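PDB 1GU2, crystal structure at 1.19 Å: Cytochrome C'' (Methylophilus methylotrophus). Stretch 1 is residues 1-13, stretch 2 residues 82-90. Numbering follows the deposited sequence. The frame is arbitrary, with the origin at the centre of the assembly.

Stretch 1 (1-13) DVTNAEKLVYKYT
Stretch 2 (82-90) FTDIDKVED

Residues 2-13 form a helix that continues later in the chain, with phi/psi close to -62/-41, and a second helix, also continuing, includes Val88 to Asp90. Their axes come no nearer than 11.7 Å and cross at -48°, both running N to C in broadly the same sense. The register is set by two CA-CA distances: 5.0 Å for Asp1 to Thr83 and 8.8 Å for Leu8 to Glu89. The contact buries 483 Å² in total, polar at both ends and apolar between.

At the first end, the terminal amine is satisfied by a side chain: Asp1 N donates to Thr83 OG1 at 2.7 Å, with Thr83 in the m rotamer (-63°). Asp1 itself takes p (60°, chi2 5°), which folds its carboxylate back over the start of its own helix; Asp1 OD1 accepts from Asn4 N at 3.0 Å and 169°, nearly linear. Asp1 O accepts from Ala5 N at 3.1 Å, beginning the i to i+4 ladder. Asn4 is m (-67°, chi2 -27°), so its amide reaches the loop, where Asn4 ND2 donates to Phe82 O at 3.3 Å; the 140° angle at the hydrogen shows a bent bond. That carbonyl is offered from a backbone with positive phi (77/3).

The CA-to-CB bond of Phe82 (m, chi2 97°) points toward the first stretch, and the ring packs against Ala5 and Leu8. Ala5 CB lies 3.7 Å from Phe82 CD1 and Leu8 CD1 3.6 Å from Phe82 CD2, both oblique to the ring. Leu8 (chi1 -75°, chi2 170°) brings both methyls to the second stretch: Leu8 CD1 and Leu8 CD2 each lie 4.0 Å from Ile85 CD1, Leu8 CD1 also comes to 4.2 Å from Val88 CG1, and Leu8 CD2 to 3.6 Å from Glu89 CD. Ile85 is t with chi2 51°, and Val88 is p. Within the second stretch, Asp84 O accepts from both Lys87 N and Val88 N, each at 2.9 Å.

At the other end, Glu89 (m, then t, chi3 -103°) meets Lys11, whose four chi angles are all t, an extended chain that carries the ammonium to the carboxylate. Lys11 NZ donates to Glu89 OE2 at 2.9 Å in a salt bridge, with a weak second bond from Lys11 NZ to Glu89 OE1 at 3.1 Å. Tyr12 (chi1 -69°, chi2 -52°) places Tyr12 OH 3.3 Å from Glu89 OE2. A water bridges the same two residues: its oxygen is 2.5 Å from Tyr12 OH and 2.8 Å from Glu89 O, to which it donates, so this backbone carbonyl is satisfied by solvent.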

# COMPACT_ATOMS: atom_id res chain seq x y z
N ASP A 1 -3.56 -7.99 10.75
CA ASP A 1 -3.05 -9.29 10.35
C ASP A 1 -3.47 -9.61 8.93
O ASP A 1 -4.15 -8.82 8.27
CB ASP A 1 -3.46 -10.37 11.38
CG ASP A 1 -4.96 -10.47 11.49
OD1 ASP A 1 -5.64 -9.78 10.71
OD2 ASP A 1 -5.39 -11.20 12.41
N VAL A 2 -3.07 -10.79 8.42
CA VAL A 2 -3.44 -11.20 7.08
C VAL A 2 -4.92 -11.27 6.93
O VAL A 2 -5.45 -10.89 5.87
CB VAL A 2 -2.75 -12.53 6.76
CG1 VAL A 2 -3.34 -13.07 5.46
CG2 VAL A 2 -1.26 -12.37 6.53
N THR A 3 -5.68 -11.71 7.92
CA THR A 3 -7.13 -11.85 7.83
C THR A 3 -7.78 -10.52 7.48
O THR A 3 -8.62 -10.44 6.59
CB THR A 3 -7.75 -12.38 9.18
OG1 THR A 3 -7.08 -13.58 9.56
CG2 THR A 3 -9.22 -12.67 8.99
N ASN A 4 -7.41 -9.50 8.25
CA ASN A 4 -8.04 -8.19 8.00
C ASN A 4 -7.60 -7.65 6.67
O ASN A 4 -8.41 -7.00 6.00
CB ASN A 4 -7.72 -7.21 9.12
CG ASN A 4 -8.44 -7.75 10.34
OD1 ASN A 4 -9.47 -8.45 10.34
ND2 ASN A 4 -7.85 -7.51 11.46
N ALA A 5 -6.34 -7.88 6.29
CA ALA A 5 -5.87 -7.37 4.98
C ALA A 5 -6.67 -8.02 3.88
O ALA A 5 -7.12 -7.35 2.96
CB ALA A 5 -4.35 -7.61 4.84
N GLU A 6 -6.83 -9.34 3.93
CA GLU A 6 -7.56 -10.02 2.88
C GLU A 6 -8.99 -9.49 2.77
O GLU A 6 -9.50 -9.27 1.67
CB GLU A 6 -7.54 -11.54 3.14
CG GLU A 6 -8.16 -12.34 2.02
CD GLU A 6 -8.31 -13.82 2.31
OE1 GLU A 6 -9.24 -14.47 1.73
OE2 GLU A 6 -7.49 -14.38 3.06
N LYS A 7 -9.68 -9.32 3.89
CA LYS A 7 -11.05 -8.81 3.82
C LYS A 7 -11.11 -7.40 3.24
O LYS A 7 -12.07 -7.05 2.54
CB LYS A 7 -11.65 -8.87 5.23
CG LYS A 7 -11.94 -10.29 5.74
CD LYS A 7 -12.72 -10.29 7.04
CE LYS A 7 -11.92 -9.61 8.16
NZ LYS A 7 -12.81 -9.49 9.38
N LEU A 8 -10.10 -6.56 3.49
CA LEU A 8 -10.04 -5.22 2.90
C LEU A 8 -9.90 -5.30 1.39
O LEU A 8 -10.46 -4.45 0.67
CB LEU A 8 -8.94 -4.37 3.51
CG LEU A 8 -9.22 -3.83 4.92
CD1 LEU A 8 -7.93 -3.23 5.47
CD2 LEU A 8 -10.33 -2.81 4.95
N VAL A 9 -9.19 -6.28 0.86
CA VAL A 9 -9.11 -6.39 -0.62
C VAL A 9 -10.50 -6.54 -1.21
O VAL A 9 -10.84 -5.90 -2.19
CB VAL A 9 -8.21 -7.58 -1.00
CG1 VAL A 9 -8.22 -7.83 -2.53
CG2 VAL A 9 -6.79 -7.38 -0.57
N TYR A 10 -11.38 -7.40 -0.62
CA TYR A 10 -12.74 -7.52 -1.17
C TYR A 10 -13.53 -6.24 -1.06
O TYR A 10 -14.24 -5.84 -1.98
CB TYR A 10 -13.60 -8.62 -0.52
CG TYR A 10 -12.84 -9.92 -0.55
CD1 TYR A 10 -12.38 -10.39 0.68
CD2 TYR A 10 -12.61 -10.64 -1.72
CE1 TYR A 10 -11.67 -11.57 0.75
CE2 TYR A 10 -11.90 -11.84 -1.62
CZ TYR A 10 -11.45 -12.30 -0.40
OH TYR A 10 -10.73 -13.49 -0.32
N LYS A 11 -13.42 -5.59 0.09
CA LYS A 11 -14.14 -4.35 0.32
C LYS A 11 -13.77 -3.32 -0.73
O LYS A 11 -14.63 -2.73 -1.41
CB LYS A 11 -13.88 -3.80 1.74
CG LYS A 11 -14.58 -2.50 2.01
CD LYS A 11 -14.37 -1.98 3.42
CE LYS A 11 -14.96 -0.58 3.55
NZ LYS A 11 -14.91 -0.17 5.02
N TYR A 12 -12.48 -3.06 -0.92
CA TYR A 12 -12.07 -2.05 -1.89
C TYR A 12 -12.34 -2.50 -3.32
O TYR A 12 -12.63 -1.65 -4.19
CB TYR A 12 -10.59 -1.69 -1.71
CG TYR A 12 -10.30 -0.95 -0.43
CD1 TYR A 12 -10.98 0.18 -0.06
CD2 TYR A 12 -9.29 -1.40 0.40
CE1 TYR A 12 -10.69 0.85 1.14
CE2 TYR A 12 -8.99 -0.72 1.59
CZ TYR A 12 -9.69 0.38 1.95
OH TYR A 12 -9.37 1.02 3.12
N THR A 13 -12.28 -3.81 -3.59
CA THR A 13 -12.63 -4.26 -4.95
C THR A 13 -14.06 -3.94 -5.28
O THR A 13 -14.38 -3.46 -6.39
CB THR A 13 -12.41 -5.77 -5.05
OG1 THR A 13 -11.00 -6.06 -4.91
CG2 THR A 13 -12.87 -6.24 -6.43
N PHE A 82 -2.72 -3.93 9.78
CA PHE A 82 -4.16 -4.09 9.53
C PHE A 82 -4.91 -4.71 10.70
O PHE A 82 -6.16 -4.86 10.60
CB PHE A 82 -4.50 -4.80 8.22
CG PHE A 82 -3.85 -4.18 7.00
CD1 PHE A 82 -2.66 -4.70 6.48
CD2 PHE A 82 -4.41 -3.07 6.40
CE1 PHE A 82 -2.05 -4.11 5.38
CE2 PHE A 82 -3.81 -2.47 5.31
CZ PHE A 82 -2.59 -2.96 4.81
N THR A 83 -4.27 -5.00 11.85
CA THR A 83 -5.04 -5.52 12.98
C THR A 83 -5.94 -4.48 13.61
O THR A 83 -7.01 -4.85 14.15
CB THR A 83 -4.09 -6.15 14.00
OG1 THR A 83 -3.44 -7.25 13.33
CG2 THR A 83 -4.87 -6.66 15.22
N ASP A 84 -5.50 -3.24 13.57
CA ASP A 84 -6.17 -2.09 14.14
C ASP A 84 -7.25 -1.66 13.16
O ASP A 84 -7.27 -0.58 12.61
CB ASP A 84 -5.23 -0.96 14.43
CG ASP A 84 -4.41 -0.48 13.27
OD1 ASP A 84 -4.16 -1.23 12.31
OD2 ASP A 84 -3.95 0.71 13.31
N ILE A 85 -8.19 -2.60 12.97
CA ILE A 85 -9.10 -2.39 11.85
C ILE A 85 -10.04 -1.18 12.00
O ILE A 85 -10.48 -0.62 10.99
CB ILE A 85 -9.89 -3.67 11.49
CG1 ILE A 85 -10.72 -3.60 10.21
CG2 ILE A 85 -10.79 -4.08 12.62
CD1 ILE A 85 -9.97 -3.11 8.96
N ASP A 86 -10.31 -0.74 13.22
CA ASP A 86 -11.15 0.45 13.41
C ASP A 86 -10.44 1.72 12.91
O ASP A 86 -11.12 2.73 12.62
CB ASP A 86 -11.59 0.59 14.84
CG ASP A 86 -12.59 -0.47 15.30
OD1 ASP A 86 -13.80 -0.32 14.96
OD2 ASP A 86 -12.14 -1.41 15.96
N LYS A 87 -9.11 1.69 12.80
CA LYS A 87 -8.40 2.89 12.44
C LYS A 87 -7.69 2.79 11.12
O LYS A 87 -7.36 3.83 10.55
CB LYS A 87 -7.34 3.13 13.53
CG LYS A 87 -7.80 3.67 14.86
CD LYS A 87 -6.62 3.61 15.82
CE LYS A 87 -6.88 2.77 17.05
NZ LYS A 87 -8.32 2.53 17.41
N VAL A 88 -7.37 1.59 10.62
CA VAL A 88 -6.39 1.52 9.55
C VAL A 88 -6.92 2.09 8.24
O VAL A 88 -6.17 2.61 7.44
CB VAL A 88 -5.88 0.08 9.38
CG1 VAL A 88 -7.00 -0.82 8.82
CG2 VAL A 88 -4.64 0.06 8.49
N GLU A 89 -8.22 2.00 7.96
CA GLU A 89 -8.75 2.59 6.73
C GLU A 89 -8.59 4.10 6.74
O GLU A 89 -8.18 4.68 5.74
CB GLU A 89 -10.19 2.18 6.50
CG GLU A 89 -10.35 0.67 6.34
CD GLU A 89 -11.76 0.31 5.99
OE1 GLU A 89 -12.46 -0.15 6.94
OE2 GLU A 89 -12.11 0.52 4.84
N ASP A 90 -8.91 4.75 7.86
CA ASP A 90 -8.72 6.19 7.98
C ASP A 90 -7.25 6.52 7.91
O ASP A 90 -6.84 7.53 7.32
CB ASP A 90 -9.35 6.62 9.32
CG ASP A 90 -10.84 6.42 9.44
OD1 ASP A 90 -11.51 6.44 8.38
OD2 ASP A 90 -11.36 6.26 10.59
O HOH W 1 -8.56 3.43 3.29